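Long-range contacts in periplasmic beta-glucosidase (Pseudomonas aeruginosa, PDB 6R5O), which probably hydrolyses terminal, non-reducing beta-D-glucosyl residues in the periplasm, releasing beta-D-glucose, as a member of glycoside hydrolase family 3: residues Glu361-Leu366 against Ala534-Trp539; Ala475-Ser480 against Leu513-Met518; Ala258-Ile263 against Asp289-Thr294; Leu251-His256 against Val283-Asn288. The protein carries 1 engineered substitution. All coordinates share one frame; numbering follows the deposited sequence.

Interaction 1: Glu361-Leu366 against Ala534-Trp539; sequences EGLVLL and AILETW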
loop_
_atom_site.group_PDB
_atom_site.type_symbol
_atom_site.label_atom_id
_atom_site.label_comp_id
_atom_site.label_asym_id
_atom_site.label_seq_id
_atom_site.Cartn_x
_atom_site.Cartn_y
_atom_site.Cartn_z
ATOM N N GLU A 361 -0.591 5.091 -32.651
ATOM C CA GLU A 361 -1.872 5.255 -31.910
ATOM C C GLU A 361 -1.619 5.409 -30.399
ATOM O O GLU A 361 -2.464 6.066 -29.736
ATOM C CB GLU A 361 -2.801 4.070 -32.185
ATOM C CG GLU A 361 -3.162 3.873 -33.646
ATOM C CD GLU A 361 -3.840 5.049 -34.347
ATOM O OE1 GLU A 361 -4.439 5.906 -33.652
ATOM O OE2 GLU A 361 -3.765 5.109 -35.602
ATOM N N GLY A 362 -0.504 4.849 -29.895
ATOM C CA GLY A 362 -0.175 4.682 -28.460
ATOM C C GLY A 362 0.607 5.843 -27.848
ATOM O O GLY A 362 0.620 5.938 -26.600
ATOM N N LEU A 363 1.246 6.687 -28.662
ATOM C CA LEU A 363 2.061 7.835 -28.174
ATOM C C LEU A 363 1.128 8.865 -27.529
ATOM O O LEU A 363 0.016 9.062 -28.058
ATOM C CB LEU A 363 2.850 8.452 -29.337
ATOM C CG LEU A 363 3.700 7.485 -30.161
ATOM C CD1 LEU A 363 4.623 8.260 -31.087
ATOM C CD2 LEU A 363 4.506 6.535 -29.278
ATOM N N VAL A 364 1.557 9.483 -26.424
ATOM C CA VAL A 364 0.709 10.416 -25.626
ATOM C C VAL A 364 1.399 11.774 -25.498
ATOM O O VAL A 364 2.527 11.842 -24.944
ATOM C CB VAL A 364 0.364 9.858 -24.230
ATOM C CG1 VAL A 364 -0.727 10.697 -23.580
ATOM C CG2 VAL A 364 -0.037 8.383 -24.256
ATOM N N LEU A 365 0.703 12.818 -25.926
ATOM C CA LEU A 365 1.170 14.213 -25.791
ATOM C C LEU A 365 0.798 14.721 -24.397
ATOM O O LEU A 365 -0.401 14.987 -24.179
ATOM C CB LEU A 365 0.515 15.071 -26.870
ATOM C CG LEU A 365 1.101 16.469 -27.015
ATOM C CD1 LEU A 365 2.553 16.375 -27.438
ATOM C CD2 LEU A 365 0.299 17.297 -28.013
ATOM N N LEU A 366 1.791 14.874 -23.507
ATOM C CA LEU A 366 1.615 15.349 -22.105
ATOM C C LEU A 366 1.749 16.875 -22.028
ATOM O O LEU A 366 0.987 17.467 -21.246
ATOM C CB LEU A 366 2.639 14.646 -21.216
ATOM C CG LEU A 366 2.429 13.143 -21.044
ATOM C CD1 LEU A 366 3.592 12.495 -20.302
ATOM C CD2 LEU A 366 1.126 12.860 -20.332
ATOM N N ALA A 534 7.878 20.850 -24.409
ATOM C CA ALA A 534 6.912 19.795 -24.778
ATOM C C ALA A 534 7.423 18.413 -24.345
ATOM O O ALA A 534 8.669 18.222 -24.264
ATOM C CB ALA A 534 6.667 19.867 -26.248
ATOM N N ILE A 535 6.488 17.494 -24.079
ATOM C CA ILE A 535 6.764 16.106 -23.602
ATOM C C ILE A 535 5.928 15.122 -24.418
ATOM O O ILE A 535 4.718 15.340 -24.530
ATOM C CB ILE A 535 6.459 15.941 -22.096
ATOM C CG1 ILE A 535 7.057 17.070 -21.256
ATOM C CG2 ILE A 535 6.901 14.572 -21.588
ATOM C CD1 ILE A 535 6.539 17.092 -19.828
ATOM N N LEU A 536 6.555 14.052 -24.901
ATOM C CA LEU A 536 5.875 12.917 -25.570
ATOM C C LEU A 536 6.178 11.611 -24.818
ATOM O O LEU A 536 7.370 11.262 -24.660
ATOM C CB LEU A 536 6.363 12.852 -27.019
ATOM C CG LEU A 536 5.551 11.947 -27.942
ATOM C CD1 LEU A 536 4.189 12.572 -28.218
ATOM C CD2 LEU A 536 6.312 11.680 -29.237
ATOM N N GLU A 537 5.128 10.930 -24.357
ATOM C CA GLU A 537 5.206 9.603 -23.688
ATOM C C GLU A 537 5.132 8.552 -24.799
ATOM O O GLU A 537 4.085 8.501 -25.479
ATOM C CB GLU A 537 4.098 9.499 -22.630
ATOM C CG GLU A 537 3.977 8.139 -21.955
ATOM C CD GLU A 537 5.137 7.680 -21.081
ATOM O OE1 GLU A 537 5.892 6.809 -21.509
ATOM O OE2 GLU A 537 5.223 8.105 -19.934
ATOM N N THR A 538 6.212 7.786 -24.997
ATOM C CA THR A 538 6.344 6.790 -26.091
ATOM C C THR A 538 6.516 5.369 -25.543
ATOM O O THR A 538 6.719 4.449 -26.377
ATOM C CB THR A 538 7.509 7.154 -27.020
ATOM O OG1 THR A 538 8.729 6.627 -26.484
ATOM C CG2 THR A 538 7.600 8.652 -27.253
ATOM N N TRP A 539 6.448 5.175 -24.225
ATOM C CA TRP A 539 6.502 3.823 -23.604
ATOM C C TRP A 539 7.773 3.106 -24.089
ATOM O O TRP A 539 8.822 3.743 -24.074
ATOM C CB TRP A 539 5.210 3.063 -23.937
ATOM C CG TRP A 539 3.976 3.893 -23.733
ATOM C CD1 TRP A 539 3.193 4.466 -24.698
ATOM C CD2 TRP A 539 3.390 4.280 -22.475
ATOM N NE1 TRP A 539 2.154 5.156 -24.133
ATOM C CE2 TRP A 539 2.254 5.072 -22.769
ATOM C CE3 TRP A 539 3.705 4.027 -21.133
ATOM C CZ2 TRP A 539 1.439 5.612 -21.773
ATOM C CZ3 TRP A 539 2.897 4.561 -20.150
ATOM C CH2 TRP A 539 1.782 5.342 -20.468
#
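Val364 and Glu537 face each other as an antiparallel hydrogen-bonded pair: Glu537 N gives to Val364 O at 2.8 Å and Val364 N to Glu537 O at 2.9 Å, both nearly straight. Further along, Leu366 N reaches Ile535 O at 3.1 Å. Beyond the ladder's other end, the indole NE1 of Trp539 bonds Gly362 O at 3.0 Å. That oxygen lies close to the ring plane, although the N-H arrives from above the carbonyl plane, bent (143°). Trp539 N on OE1 and Asn519 on OE2 hold the buried Glu537 carboxylate. Its CG stands anti to the backbone N (chi1 174°), over one face of the indole; the bend at chi2 turns the carboxylate back to Trp539 N.

Val364 CG2 touches the indole obliquely, 4.0 Å from CZ2, while Leu366 CD1 rests on Glu537 CB at 3.8 Å. On the face carrying Leu365 and Leu536, their CD1 methyls meet, and the Leu363 and Thr538 side chains cross at a slant, CD2 to CB 3.8 Å. Branched aliphatic residues fill these buried strands without polar demands. This is antiparallel pairing in the mixed sheet of the family 3 C-terminal domain, at its last strand, 364-368, where Leu365 also bonds the backbone of Leu614.

Interaction 2: Ala475-Ser480 against Leu513-Met518; sequences AVVGES and LVLVLM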
loop_
_atom_site.group_PDB
_atom_site.type_symbol
_atom_site.label_atom_id
_atom_site.label_comp_id
_atom_site.label_asym_id
_atom_site.label_seq_id
_atom_site.Cartn_x
_atom_site.Cartn_y
_atom_site.Cartn_z
ATOM N N ALA A 475 15.317 15.454 -26.422
ATOM C CA ALA A 475 15.968 14.668 -25.348
ATOM C C ALA A 475 15.286 13.304 -25.210
ATOM O O ALA A 475 14.075 13.263 -24.914
ATOM C CB ALA A 475 15.926 15.439 -24.056
ATOM N N VAL A 476 16.036 12.226 -25.432
ATOM C CA VAL A 476 15.538 10.829 -25.347
ATOM C C VAL A 476 16.051 10.245 -24.028
ATOM O O VAL A 476 17.210 9.740 -23.976
ATOM C CB VAL A 476 15.949 9.986 -26.568
ATOM C CG1 VAL A 476 15.209 8.656 -26.582
ATOM C CG2 VAL A 476 15.729 10.729 -27.881
ATOM N N VAL A 477 15.182 10.305 -23.011
ATOM C CA VAL A 477 15.473 10.050 -21.563
ATOM C C VAL A 477 14.432 9.072 -21.000
ATOM O O VAL A 477 13.311 8.995 -21.576
ATOM C CB VAL A 477 15.470 11.367 -20.755
ATOM C CG1 VAL A 477 16.679 12.222 -21.084
ATOM C CG2 VAL A 477 14.184 12.171 -20.946
ATOM N N GLY A 478 14.779 8.398 -19.897
ATOM C CA GLY A 478 13.863 7.546 -19.110
ATOM C C GLY A 478 14.492 6.211 -18.784
ATOM O O GLY A 478 15.729 6.159 -18.705
ATOM N N GLU A 479 13.680 5.167 -18.617
ATOM C CA GLU A 479 14.125 3.819 -18.165
ATOM C C GLU A 479 14.687 3.024 -19.340
ATOM O O GLU A 479 14.124 3.118 -20.437
ATOM C CB GLU A 479 12.957 2.998 -17.615
ATOM C CG GLU A 479 12.227 3.626 -16.436
ATOM C CD GLU A 479 11.004 2.848 -15.977
ATOM O OE1 GLU A 479 10.627 1.845 -16.654
ATOM O OE2 GLU A 479 10.439 3.237 -14.931
ATOM N N SER A 480 15.712 2.218 -19.091
ATOM C CA SER A 480 16.048 1.039 -19.929
ATOM C C SER A 480 14.965 -0.009 -19.679
ATOM O O SER A 480 14.301 0.097 -18.644
ATOM C CB SER A 480 17.459 0.508 -19.678
ATOM O OG SER A 480 17.607 -0.108 -18.408
ATOM N N LEU A 513 13.190 22.844 -25.733
ATOM C CA LEU A 513 13.478 21.458 -25.272
ATOM C C LEU A 513 12.240 20.580 -25.456
ATOM O O LEU A 513 11.175 20.928 -24.898
ATOM C CB LEU A 513 13.899 21.492 -23.798
ATOM C CG LEU A 513 14.403 20.171 -23.216
ATOM C CD1 LEU A 513 15.649 19.683 -23.941
ATOM C CD2 LEU A 513 14.676 20.317 -21.735
ATOM N N VAL A 514 12.390 19.476 -26.187
ATOM C CA VAL A 514 11.347 18.429 -26.390
ATOM C C VAL A 514 11.797 17.153 -25.672
ATOM O O VAL A 514 12.907 16.628 -25.984
ATOM C CB VAL A 514 11.092 18.173 -27.886
ATOM C CG1 VAL A 514 10.111 17.024 -28.110
ATOM C CG2 VAL A 514 10.624 19.435 -28.597
ATOM N N LEU A 515 10.974 16.693 -24.728
ATOM C CA LEU A 515 11.205 15.449 -23.953
ATOM C C LEU A 515 10.474 14.300 -24.639
ATOM O O LEU A 515 9.247 14.365 -24.757
ATOM C CB LEU A 515 10.725 15.632 -22.511
ATOM C CG LEU A 515 11.600 16.545 -21.647
ATOM C CD1 LEU A 515 11.044 16.649 -20.237
ATOM C CD2 LEU A 515 13.046 16.069 -21.595
ATOM N N VAL A 516 11.243 13.329 -25.114
ATOM C CA VAL A 516 10.763 12.008 -25.596
ATOM C C VAL A 516 11.060 11.006 -24.478
ATOM O O VAL A 516 12.243 10.812 -24.177
ATOM C CB VAL A 516 11.457 11.645 -26.925
ATOM C CG1 VAL A 516 11.094 10.254 -27.429
ATOM C CG2 VAL A 516 11.159 12.673 -28.007
ATOM N N LEU A 517 10.026 10.455 -23.840
ATOM C CA LEU A 517 10.164 9.535 -22.675
ATOM C C LEU A 517 10.043 8.075 -23.142
ATOM O O LEU A 517 9.152 7.778 -23.948
ATOM C CB LEU A 517 9.102 9.851 -21.614
ATOM C CG LEU A 517 8.934 11.319 -21.212
ATOM C CD1 LEU A 517 7.820 11.473 -20.185
ATOM C CD2 LEU A 517 10.223 11.917 -20.676
ATOM N N MET A 518 10.908 7.201 -22.628
ATOM C CA MET A 518 10.779 5.722 -22.730
ATOM C C MET A 518 10.743 5.127 -21.315
ATOM O O MET A 518 11.609 5.484 -20.498
ATOM C CB MET A 518 11.941 5.126 -23.530
ATOM C CG MET A 518 11.848 5.345 -25.036
ATOM S SD MET A 518 12.991 4.233 -25.947
ATOM C CE MET A 518 13.147 5.160 -27.471
#
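Backbone hydrogen bonds knit Ala475-Gly478 to Val514-Met518 in parallel register. Ala475 N gives to Val514 O at 2.7 Å and Ala475 O accepts from Val516 N at 2.8 Å, so Ala475 binds the residues before and after its partner Leu515, as parallel strands require. Val477 repeats the pattern two residues on, its N meeting Val516 O and its O meeting Met518 N, each at 3.2 Å. Glu479 N closes the ladder on Met518 O at 2.8 Å, with a more bent N-H (134°). CA-H...O contacts fill the gaps; that of Gly478 CA to Met518 O brings the backbones close where a beta carbon would strike this carbonyl, a place that only glycine fits.

Apolar contacts divide between two faces. On one, Leu515 CD2 touches both Ala475 CB (3.8 Å) and Val477 CG2, which also touches Leu517 CD2 at 4.0 Å. The small alanine leaves room for the leucine branch, and helix 497-507 covers this side through Leu503. On the other, the extended Met518 chain carries CE to Val476 CG1 at 4.2 Å, beneath helix 410-418.

Just past the strand end, Glu479 OE2 forms salt bridges to Arg490 and Arg521. Strand 472-478, helix 497-507 and strand 513-518 form a beta-alpha-beta crossover, the repeating element of an alpha/beta sandwich domain such as the C-terminal domain of this family.

Interaction 3: Ala258-Ile263 against Asp289-Thr294; sequences AVKELI and DDLYST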
loop_
_atom_site.group_PDB
_atom_site.type_symbol
_atom_site.label_atom_id
_atom_site.label_comp_id
_atom_site.label_asym_id
_atom_site.label_seq_id
_atom_site.Cartn_x
_atom_site.Cartn_y
_atom_site.Cartn_z
ATOM N N ALA A 258 6.465 -23.050 -9.584
ATOM C CA ALA A 258 5.469 -22.518 -8.612
ATOM C C ALA A 258 4.968 -23.601 -7.638
ATOM O O ALA A 258 4.327 -23.220 -6.621
ATOM C CB ALA A 258 4.296 -21.911 -9.348
ATOM N N VAL A 259 5.194 -24.885 -7.948
ATOM C CA VAL A 259 4.694 -26.045 -7.148
ATOM C C VAL A 259 5.694 -26.326 -6.023
ATOM O O VAL A 259 5.234 -26.468 -4.892
ATOM C CB VAL A 259 4.400 -27.290 -8.019
ATOM C CG1 VAL A 259 4.280 -28.572 -7.200
ATOM C CG2 VAL A 259 3.124 -27.095 -8.829
ATOM N N LYS A 260 7.000 -26.364 -6.311
ATOM C CA LYS A 260 8.069 -26.525 -5.286
ATOM C C LYS A 260 8.145 -25.288 -4.369
ATOM O O LYS A 260 8.605 -25.436 -3.217
ATOM C CB LYS A 260 9.438 -26.758 -5.928
ATOM C CG LYS A 260 10.506 -27.097 -4.895
ATOM C CD LYS A 260 11.811 -27.621 -5.438
ATOM C CE LYS A 260 12.912 -27.544 -4.400
ATOM N NZ LYS A 260 14.145 -28.218 -4.868
ATOM N N GLU A 261 7.722 -24.118 -4.852
ATOM C CA GLU A 261 7.738 -22.825 -4.112
ATOM C C GLU A 261 6.696 -22.798 -2.987
ATOM O O GLU A 261 6.718 -21.836 -2.182
ATOM C CB GLU A 261 7.409 -21.657 -5.038
ATOM C CG GLU A 261 8.575 -21.177 -5.869
ATOM C CD GLU A 261 8.206 -20.039 -6.804
ATOM O OE1 GLU A 261 7.197 -19.349 -6.523
ATOM O OE2 GLU A 261 8.915 -19.852 -7.817
ATOM N N LEU A 262 5.781 -23.770 -2.953
ATOM C CA LEU A 262 4.844 -23.950 -1.810
ATOM C C LEU A 262 5.637 -24.287 -0.534
ATOM O O LEU A 262 5.125 -23.980 0.559
ATOM C CB LEU A 262 3.811 -25.026 -2.166
ATOM C CG LEU A 262 2.798 -24.626 -3.246
ATOM C CD1 LEU A 262 2.019 -25.835 -3.750
ATOM C CD2 LEU A 262 1.842 -23.544 -2.744
ATOM N N ILE A 263 6.860 -24.835 -0.652
ATOM C CA ILE A 263 7.751 -25.086 0.522
ATOM C C ILE A 263 8.190 -23.737 1.122
ATOM O O ILE A 263 8.094 -23.571 2.344
ATOM C CB ILE A 263 8.949 -25.985 0.153
ATOM C CG1 ILE A 263 8.495 -27.350 -0.373
ATOM C CG2 ILE A 263 9.891 -26.134 1.341
ATOM C CD1 ILE A 263 9.632 -28.253 -0.791
ATOM N N ASP A 289 9.831 -27.878 -12.839
ATOM C CA ASP A 289 10.456 -28.416 -11.589
ATOM C C ASP A 289 10.342 -29.952 -11.498
ATOM O O ASP A 289 11.127 -30.541 -10.722
ATOM C CB ASP A 289 9.942 -27.711 -10.323
ATOM C CG ASP A 289 8.444 -27.751 -10.073
ATOM O OD1 ASP A 289 7.828 -28.808 -10.306
ATOM O OD2 ASP A 289 7.907 -26.717 -9.619
ATOM N N ASP A 290 9.419 -30.569 -12.247
ATOM C CA ASP A 290 9.294 -32.043 -12.453
ATOM C C ASP A 290 8.801 -32.754 -11.179
ATOM O O ASP A 290 8.971 -33.984 -11.082
ATOM C CB ASP A 290 10.614 -32.663 -12.930
ATOM C CG ASP A 290 10.959 -32.385 -14.383
ATOM O OD1 ASP A 290 10.161 -31.699 -15.065
ATOM O OD2 ASP A 290 12.042 -32.843 -14.811
ATOM N N LEU A 291 8.184 -32.034 -10.243
ATOM C CA LEU A 291 7.639 -32.619 -8.986
ATOM C C LEU A 291 6.550 -33.648 -9.322
ATOM O O LEU A 291 6.634 -34.790 -8.815
ATOM C CB LEU A 291 7.090 -31.496 -8.098
ATOM C CG LEU A 291 8.133 -30.544 -7.518
ATOM C CD1 LEU A 291 7.472 -29.548 -6.575
ATOM C CD2 LEU A 291 9.253 -31.304 -6.807
ATOM N N TYR A 292 5.577 -33.265 -10.157
ATOM C CA TYR A 292 4.457 -34.132 -10.616
ATOM C C TYR A 292 5.003 -35.518 -10.997
ATOM O O TYR A 292 4.473 -36.526 -10.505
ATOM C CB TYR A 292 3.706 -33.440 -11.755
ATOM C CG TYR A 292 2.606 -32.508 -11.310
ATOM C CD1 TYR A 292 2.688 -31.793 -10.123
ATOM C CD2 TYR A 292 1.476 -32.321 -12.095
ATOM C CE1 TYR A 292 1.669 -30.946 -9.715
ATOM C CE2 TYR A 292 0.455 -31.466 -11.710
ATOM C CZ TYR A 292 0.545 -30.786 -10.509
ATOM O OH TYR A 292 -0.470 -29.960 -10.131
ATOM N N SER A 293 6.064 -35.568 -11.807
ATOM C CA SER A 293 6.642 -36.820 -12.369
ATOM C C SER A 293 7.314 -37.665 -11.274
ATOM O O SER A 293 7.247 -38.920 -11.370
ATOM C CB SER A 293 7.601 -36.517 -13.500
ATOM O OG SER A 293 6.911 -36.028 -14.642
ATOM N N THR A 294 7.919 -37.022 -10.268
ATOM C CA THR A 294 8.742 -37.688 -9.218
ATOM C C THR A 294 7.858 -38.277 -8.096
ATOM O O THR A 294 8.288 -39.293 -7.493
ATOM C CB THR A 294 9.778 -36.710 -8.644
ATOM O OG1 THR A 294 10.227 -35.843 -9.685
ATOM C CG2 THR A 294 10.966 -37.408 -8.016
#
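Val259 meets the Tyr292 ring obliquely, its CG2 4.2 Å from CE1, while the phenol OH reaches beyond both segments to Val283 O. The other flat group, the Asp289 carboxylate, divides its oxygens between the two sides. OD1 accepts from Leu291 N at 3.2 Å, on the side away from OD2 and somewhat out of the carboxylate plane; this is an Asx turn leading into helix 291-301. OD2 faces the backbone of Val259 and Lys260 and receives a weak but straight bond from Lys260 N at 3.4 Å. With CG between the backbone N and the carbonyl carbon (chi1 58°), the short aspartate can serve both segments at once.

Leu291 supplies the packing. Its CD1 presses closely over the Lys260 backbone, 3.2 Å from Lys260 N, and fits against Val259 CG1 at 3.4 Å, the valine and leucine sliding past each other in opposite directions. Lysine suits the outer position: its CB packs on the leucine while the extended chain carries NZ to a salt bridge with Glu271.

The contact thus joins the turn before helix 262-265 to the start of helix 291-301. Helix 271-281 lines it through Ala278 and Thr275, and strand 286-287 lies beside it, with Asn286 touching Val259 and Tyr292.

Interaction 4: Leu251-His256 against Val283-Asn288; sequences LTISNH and VDMNMN. Engineered in segment 251-256: Asn255 (natural residue Asp). With BGC (beta-D-glucopyranose), chain C; BGC (beta-D-glucopyranose), chain D.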
loop_
_atom_site.group_PDB
_atom_site.type_symbol
_atom_site.label_atom_id
_atom_site.label_comp_id
_atom_site.label_asym_id
_atom_site.label_seq_id
_atom_site.Cartn_x
_atom_site.Cartn_y
_atom_site.Cartn_z
ATOM N N LEU A 251 -7.567 -25.812 -19.589
ATOM C CA LEU A 251 -6.302 -26.324 -19.001
ATOM C C LEU A 251 -5.728 -25.280 -18.029
ATOM O O LEU A 251 -5.661 -24.088 -18.418
ATOM C CB LEU A 251 -5.346 -26.581 -20.167
ATOM C CG LEU A 251 -3.963 -27.101 -19.788
ATOM C CD1 LEU A 251 -4.020 -28.574 -19.434
ATOM C CD2 LEU A 251 -2.971 -26.869 -20.907
ATOM N N THR A 252 -5.331 -25.691 -16.814
ATOM C CA THR A 252 -4.600 -24.827 -15.845
ATOM C C THR A 252 -3.104 -25.154 -15.922
ATOM O O THR A 252 -2.749 -26.360 -15.956
ATOM C CB THR A 252 -5.137 -24.927 -14.411
ATOM O OG1 THR A 252 -5.099 -26.284 -13.964
ATOM C CG2 THR A 252 -6.528 -24.348 -14.291
ATOM N N ILE A 253 -2.267 -24.111 -15.968
ATOM C CA ILE A 253 -0.783 -24.231 -16.090
ATOM C C ILE A 253 -0.112 -23.480 -14.930
ATOM O O ILE A 253 -0.442 -22.301 -14.693
ATOM C CB ILE A 253 -0.297 -23.748 -17.473
ATOM C CG1 ILE A 253 -1.070 -24.418 -18.611
ATOM C CG2 ILE A 253 1.198 -23.989 -17.627
ATOM C CD1 ILE A 253 -0.991 -23.676 -19.923
ATOM N N SER A 254 0.804 -24.173 -14.245
ATOM C CA SER A 254 1.677 -23.663 -13.156
ATOM C C SER A 254 2.555 -22.519 -13.678
ATOM O O SER A 254 2.814 -22.487 -14.891
ATOM C CB SER A 254 2.497 -24.808 -12.614
ATOM O OG SER A 254 3.802 -24.420 -12.268
ATOM N N ASN A 255 2.991 -21.606 -12.802
ATOM C CA ASN A 255 4.109 -20.657 -13.073
ATOM C C ASN A 255 5.440 -21.413 -12.860
ATOM O O ASN A 255 5.381 -22.563 -12.365
ATOM C CB ASN A 255 3.991 -19.405 -12.201
ATOM C CG ASN A 255 4.027 -18.100 -12.977
ATOM O OD1 ASN A 255 5.079 -17.682 -13.448
ATOM N ND2 ASN A 255 2.902 -17.408 -13.063
ATOM N N HIS A 256 6.584 -20.813 -13.226
ATOM C CA HIS A 256 7.905 -21.497 -13.354
ATOM C C HIS A 256 8.383 -21.996 -11.982
ATOM O O HIS A 256 8.785 -21.145 -11.178
ATOM C CB HIS A 256 8.943 -20.568 -14.015
ATOM C CG HIS A 256 10.176 -21.265 -14.485
ATOM N ND1 HIS A 256 10.949 -22.063 -13.655
ATOM C CD2 HIS A 256 10.771 -21.291 -15.694
ATOM C CE1 HIS A 256 11.953 -22.564 -14.338
ATOM N NE2 HIS A 256 11.862 -22.118 -15.593
ATOM N N VAL A 283 -4.553 -27.701 -10.506
ATOM C CA VAL A 283 -3.327 -27.391 -11.299
ATOM C C VAL A 283 -3.024 -28.587 -12.211
ATOM O O VAL A 283 -2.500 -29.613 -11.692
ATOM C CB VAL A 283 -2.143 -27.045 -10.368
ATOM C CG1 VAL A 283 -0.795 -27.050 -11.079
ATOM C CG2 VAL A 283 -2.347 -25.700 -9.683
ATOM N N ASP A 284 -3.325 -28.456 -13.511
ATOM C CA ASP A 284 -3.171 -29.540 -14.519
ATOM C C ASP A 284 -1.692 -29.689 -14.880
ATOM O O ASP A 284 -1.163 -30.811 -14.711
ATOM C CB ASP A 284 -3.999 -29.286 -15.783
ATOM C CG ASP A 284 -5.490 -29.156 -15.533
ATOM O OD1 ASP A 284 -6.024 -29.925 -14.717
ATOM O OD2 ASP A 284 -6.104 -28.284 -16.150
ATOM N N MET A 285 -1.062 -28.603 -15.346
ATOM C CA MET A 285 0.299 -28.624 -15.946
ATOM C C MET A 285 1.347 -28.053 -14.978
ATOM O O MET A 285 1.159 -26.917 -14.502
ATOM C CB MET A 285 0.317 -27.810 -17.240
ATOM C CG MET A 285 1.409 -28.228 -18.204
ATOM S SD MET A 285 0.838 -28.496 -19.906
ATOM C CE MET A 285 1.617 -30.086 -20.182
ATOM N N ASN A 286 2.444 -28.807 -14.803
ATOM C CA ASN A 286 3.603 -28.537 -13.910
ATOM C C ASN A 286 4.800 -28.040 -14.741
ATOM O O ASN A 286 5.470 -28.879 -15.382
ATOM C CB ASN A 286 3.951 -29.806 -13.125
ATOM C CG ASN A 286 5.159 -29.671 -12.220
ATOM O OD1 ASN A 286 5.383 -28.623 -11.603
ATOM N ND2 ASN A 286 5.923 -30.746 -12.114
ATOM N N MET A 287 5.077 -26.730 -14.700
ATOM C CA MET A 287 6.179 -26.061 -15.450
ATOM C C MET A 287 7.529 -26.311 -14.746
ATOM O O MET A 287 7.713 -25.822 -13.618
ATOM C CB MET A 287 5.917 -24.555 -15.576
ATOM C CG MET A 287 6.724 -23.904 -16.680
ATOM S SD MET A 287 6.613 -22.083 -16.745
ATOM C CE MET A 287 5.002 -21.864 -17.495
ATOM N N ASN A 288 8.385 -27.125 -15.376
ATOM C CA ASN A 288 9.870 -27.205 -15.231
ATOM C C ASN A 288 10.308 -28.106 -14.068
ATOM O O ASN A 288 11.109 -29.003 -14.344
ATOM C CB ASN A 288 10.552 -25.834 -15.140
ATOM C CG ASN A 288 11.814 -25.750 -15.986
ATOM O OD1 ASN A 288 12.934 -25.805 -15.476
ATOM N ND2 ASN A 288 11.648 -25.602 -17.294
HETATM C C2 BGC C . 6.214 -16.066 -15.554
HETATM C C3 BGC C . 5.226 -15.961 -16.693
HETATM C C4 BGC C . 5.803 -16.581 -17.937
HETATM C C5 BGC C . 6.330 -18.017 -17.686
HETATM C C6 BGC C . 7.143 -18.603 -18.819
HETATM C C1 BGC C . 6.494 -17.595 -15.405
HETATM O O1 BGC C . 7.231 -17.926 -14.230
HETATM O O2 BGC C . 5.661 -15.335 -14.426
HETATM O O3 BGC C . 5.002 -14.581 -16.843
HETATM O O4 BGC C . 4.736 -16.572 -18.884
HETATM O O5 BGC C . 7.212 -18.086 -16.559
HETATM O O6 BGC C . 8.050 -17.586 -19.230
HETATM C C2 BGC D . 11.496 -15.904 -15.060
HETATM C C3 BGC D . 12.718 -16.479 -15.770
HETATM C C4 BGC D . 13.571 -17.332 -14.834
HETATM C C5 BGC D . 12.777 -18.283 -13.937
HETATM C C6 BGC D . 13.699 -18.772 -12.788
HETATM C C1 BGC D . 10.700 -17.048 -14.448
HETATM O O1 BGC D . 9.480 -16.502 -13.872
HETATM O O2 BGC D . 10.649 -15.139 -15.939
HETATM O O3 BGC D . 13.565 -15.423 -16.283
HETATM O O4 BGC D . 14.434 -18.143 -15.647
HETATM O O5 BGC D . 11.529 -17.711 -13.460
HETATM O O6 BGC D . 13.544 -18.024 -11.561
#
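His256 lies between a sugar and an asparagine: C5 of the chain D glucose sits over the centre of one imidazole face, and Asn288 CB covers the opposite face in a CH-pi contact, 4.0 Å from the ring centroid. Met287 fills the hollow beneath the bend of Ser254-His256: its chain runs extended through chi1 and chi2 to set SD against His256 CA at 3.7 Å, and the turn at chi3 (-77°) brings CE to Ser254 O at 3.5 Å. Further back, Ile253 lies alongside Met285, while Leu251 CD1 rests on Asp284 CB.

Side chains and backbone bond reciprocally: Asp284 OD2 takes Thr252 N at 2.8 Å, and Thr252 OG1, also bonded to Gly282 O, accepts Asp284 N at 2.8 Å. Met285 N to Thr252 O (2.9 Å) begins the backbone pairing that Ser254 N to Met285 O (2.8 Å) continues, closing the TIM barrel between its seventh and eighth strands, with the glucoses beyond their C-terminal ends.

Arg243 and Arg312 bridge to Asp284, probably stabilising its buried charge and offsetting nearby Asp316. His256 N binds O1 of the chain C glucose at 3.1 Å. Family 3 nucleophiles are N-terminal-domain aspartates; Asn255, engineered from aspartate, lies consistently with that role, though its implausibly short approach to the sugar is doubtful.

How the interactions relate
Interactions 4 and 3 come first along the chain, in the N-terminal TIM-barrel domain, and their segments alternate. Their centres are 10 Å apart. Strands 251-253 and 286-287 of interaction 4 lead on to helices 262-265 and 291-301 of interaction 3, and helix 291-301 packs back on strand 286-287. Interactions 1 and 2 follow in the C-terminal domain, the segments of 2 falling between those of 1; their centres are also 10 Å apart, and strands 534-537 and 513-518 adjoin in one sheet. About 38 to 44 Å separates the centres of the two groups, yet Glu486 of the C-terminal domain also bonds a bound glucose, so both domains contribute to sugar binding.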